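Local coordinates for protein fumarate lyase (Mesorhizobium sp., PDB 3C8T) that is a largely helical member of the fumarate lyase family and assembles from four copies of its chain, at residues R18-A23 and I116-A121. Residues are numbered along the deposited sequence; the frame is centred on the assembly and turned at random.
Sequences RELFSA and IRDGLA
Leu20, in the last turn of the short helix 15-20, sets its two methyls against Asp118 and Gly119 of helix 104-140, part of the long-helix bundle characteristic of the fumarase/aspartase superfamily. With CG anti to the backbone N (chi1 176°), the branch extends to the long helix, and chi2 sets which methyl meets which residue. CD1 rests on the aliphatic part of Asp118, 3.6 Å from its CB, while CD2 sits over bare backbone, 3.4 Å from Gly119 N and 3.5 Å from Gly119 CA. The CA atoms of Leu20 and Gly119 are 7.3 Å apart, the closest such pair of the two segments, which fits a packing surface without a side chain at Gly119. The carboxylate of Asp118 makes no polar bond to 18-23; its OD2 is engaged by Arg29 of helix 23-43 in a salt bridge, which probably balances its charge beside a contact made by the Leu20 methyls.

Where the chain leaves helical geometry, the far end of the Phe21 ring reaches the first residue of 116-121 only loosely, CZ standing 4.4 Å from Ile116 N. That ring also packs on Val325 and Pro326 of helix 315-344 and on Tyr8 of a second subunit, placing the contact near a subunit boundary.

Ser22 then takes the N-cap position of helix 23-43 and ties the turn back to helix 15-20. Glu19 O receives two bonds there, from Ser22 N at 3.2 Å and from Ser22 OG at 2.7 Å, the hydroxyl lying in the carbonyl plane at a C=O...O angle of 146°.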
loop_
_atom_site.group_PDB
_atom_site.type_symbol
_atom_site.label_atom_id
_atom_site.label_comp_id
_atom_site.label_asym_id
_atom_site.label_seq_id
_atom_site.Cartn_x
_atom_site.Cartn_y
_atom_site.Cartn_z
ATOM N N ARG A 18 -11.943 -18.793 -9.794
ATOM C CA ARG A 18 -12.889 -18.937 -8.688
ATOM C C ARG A 18 -13.381 -20.392 -8.418
ATOM O O ARG A 18 -13.564 -20.781 -7.253
ATOM C CB ARG A 18 -14.082 -17.989 -8.867
ATOM C CG ARG A 18 -13.671 -16.516 -8.802
ATOM C CD ARG A 18 -14.766 -15.589 -9.321
ATOM N NE ARG A 18 -15.888 -15.476 -8.387
ATOM C CZ ARG A 18 -17.159 -15.708 -8.710
ATOM N NH1 ARG A 18 -17.485 -16.048 -9.959
ATOM N NH2 ARG A 18 -18.112 -15.591 -7.791
ATOM N N GLU A 19 -13.603 -21.191 -9.458
ATOM C CA GLU A 19 -13.988 -22.589 -9.230
ATOM C C GLU A 19 -12.843 -23.325 -8.553
ATOM O O GLU A 19 -13.041 -24.017 -7.567
ATOM C CB GLU A 19 -14.419 -23.316 -10.510
ATOM C CG GLU A 19 -15.009 -24.727 -10.183
ATOM C CD GLU A 19 -15.648 -25.439 -11.387
ATOM O OE1 GLU A 19 -16.887 -25.314 -11.574
ATOM O OE2 GLU A 19 -14.910 -26.121 -12.152
ATOM N N LEU A 20 -11.640 -23.129 -9.078
ATOM C CA LEU A 20 -10.432 -23.623 -8.447
ATOM C C LEU A 20 -10.246 -23.338 -6.934
ATOM O O LEU A 20 -9.763 -24.198 -6.207
ATOM C CB LEU A 20 -9.242 -23.112 -9.212
ATOM C CG LEU A 20 -7.934 -23.499 -8.555
ATOM C CD1 LEU A 20 -7.745 -25.037 -8.551
ATOM C CD2 LEU A 20 -6.797 -22.760 -9.254
ATOM N N PHE A 21 -10.612 -22.150 -6.460
ATOM C CA PHE A 21 -10.433 -21.813 -5.040
ATOM C C PHE A 21 -11.740 -21.880 -4.230
ATOM O O PHE A 21 -11.804 -21.404 -3.091
ATOM C CB PHE A 21 -9.758 -20.429 -4.909
ATOM C CG PHE A 21 -8.274 -20.462 -5.165
ATOM C CD1 PHE A 21 -7.383 -20.868 -4.148
ATOM C CD2 PHE A 21 -7.766 -20.159 -6.417
ATOM C CE1 PHE A 21 -6.007 -20.930 -4.377
ATOM C CE2 PHE A 21 -6.361 -20.228 -6.662
ATOM C CZ PHE A 21 -5.491 -20.621 -5.646
ATOM N N SER A 22 -12.775 -22.473 -4.830
ATOM C CA SER A 22 -14.059 -22.666 -4.161
ATOM C C SER A 22 -13.904 -23.623 -2.967
ATOM O O SER A 22 -12.922 -24.362 -2.862
ATOM C CB SER A 22 -15.079 -23.246 -5.158
ATOM O OG SER A 22 -14.707 -24.557 -5.544
ATOM N N ALA A 23 -14.884 -23.624 -2.090
ATOM C CA ALA A 23 -14.868 -24.499 -0.926
ATOM C C ALA A 23 -14.789 -25.976 -1.318
ATOM O O ALA A 23 -14.001 -26.749 -0.743
ATOM C CB ALA A 23 -16.082 -24.261 -0.138
ATOM N N ILE A 116 -2.671 -23.952 -5.885
ATOM C CA ILE A 116 -1.603 -23.137 -6.520
ATOM C C ILE A 116 -0.950 -23.826 -7.751
ATOM O O ILE A 116 -0.652 -23.157 -8.749
ATOM C CB ILE A 116 -0.526 -22.673 -5.481
ATOM C CG1 ILE A 116 -1.168 -21.710 -4.426
ATOM C CG2 ILE A 116 0.620 -21.940 -6.142
ATOM C CD1 ILE A 116 -0.245 -21.344 -3.242
ATOM N N ARG A 117 -0.721 -25.143 -7.682
ATOM C CA ARG A 117 -0.267 -25.885 -8.851
ATOM C C ARG A 117 -1.223 -25.730 -10.045
ATOM O O ARG A 117 -0.791 -25.427 -11.174
ATOM C CB ARG A 117 -0.062 -27.363 -8.529
ATOM C CG ARG A 117 0.543 -28.090 -9.711
ATOM C CD ARG A 117 1.335 -29.297 -9.298
ATOM N NE ARG A 117 0.478 -30.258 -8.626
ATOM C CZ ARG A 117 0.924 -31.393 -8.104
ATOM N NH1 ARG A 117 2.210 -31.691 -8.191
ATOM N NH2 ARG A 117 0.086 -32.205 -7.487
ATOM N N ASP A 118 -2.519 -25.963 -9.809
ATOM C CA ASP A 118 -3.524 -25.707 -10.855
ATOM C C ASP A 118 -3.610 -24.211 -11.228
ATOM O O ASP A 118 -3.720 -23.883 -12.387
ATOM C CB ASP A 118 -4.914 -26.219 -10.441
ATOM C CG ASP A 118 -4.949 -27.745 -10.192
ATOM O OD1 ASP A 118 -3.943 -28.443 -10.498
ATOM O OD2 ASP A 118 -5.992 -28.242 -9.678
ATOM N N GLY A 119 -3.604 -23.321 -10.228
ATOM C CA GLY A 119 -3.604 -21.866 -10.476
ATOM C C GLY A 119 -2.445 -21.423 -11.379
ATOM O O GLY A 119 -2.621 -20.622 -12.283
ATOM N N LEU A 120 -1.258 -21.941 -11.122
ATOM C CA LEU A 120 -0.097 -21.555 -11.890
ATOM C C LEU A 120 -0.138 -22.126 -13.324
ATOM O O LEU A 120 0.402 -21.500 -14.235
ATOM C CB LEU A 120 1.208 -21.959 -11.169
ATOM C CG LEU A 120 1.690 -21.034 -10.040
ATOM C CD1 LEU A 120 2.918 -21.671 -9.420
ATOM C CD2 LEU A 120 2.031 -19.633 -10.553
ATOM N N ALA A 121 -0.773 -23.281 -13.523
ATOM C CA ALA A 121 -0.900 -23.827 -14.892
ATOM C C ALA A 121 -1.845 -22.976 -15.720
ATOM O O ALA A 121 -1.605 -22.755 -16.920
ATOM C CB ALA A 121 -1.338 -25.334 -14.902
#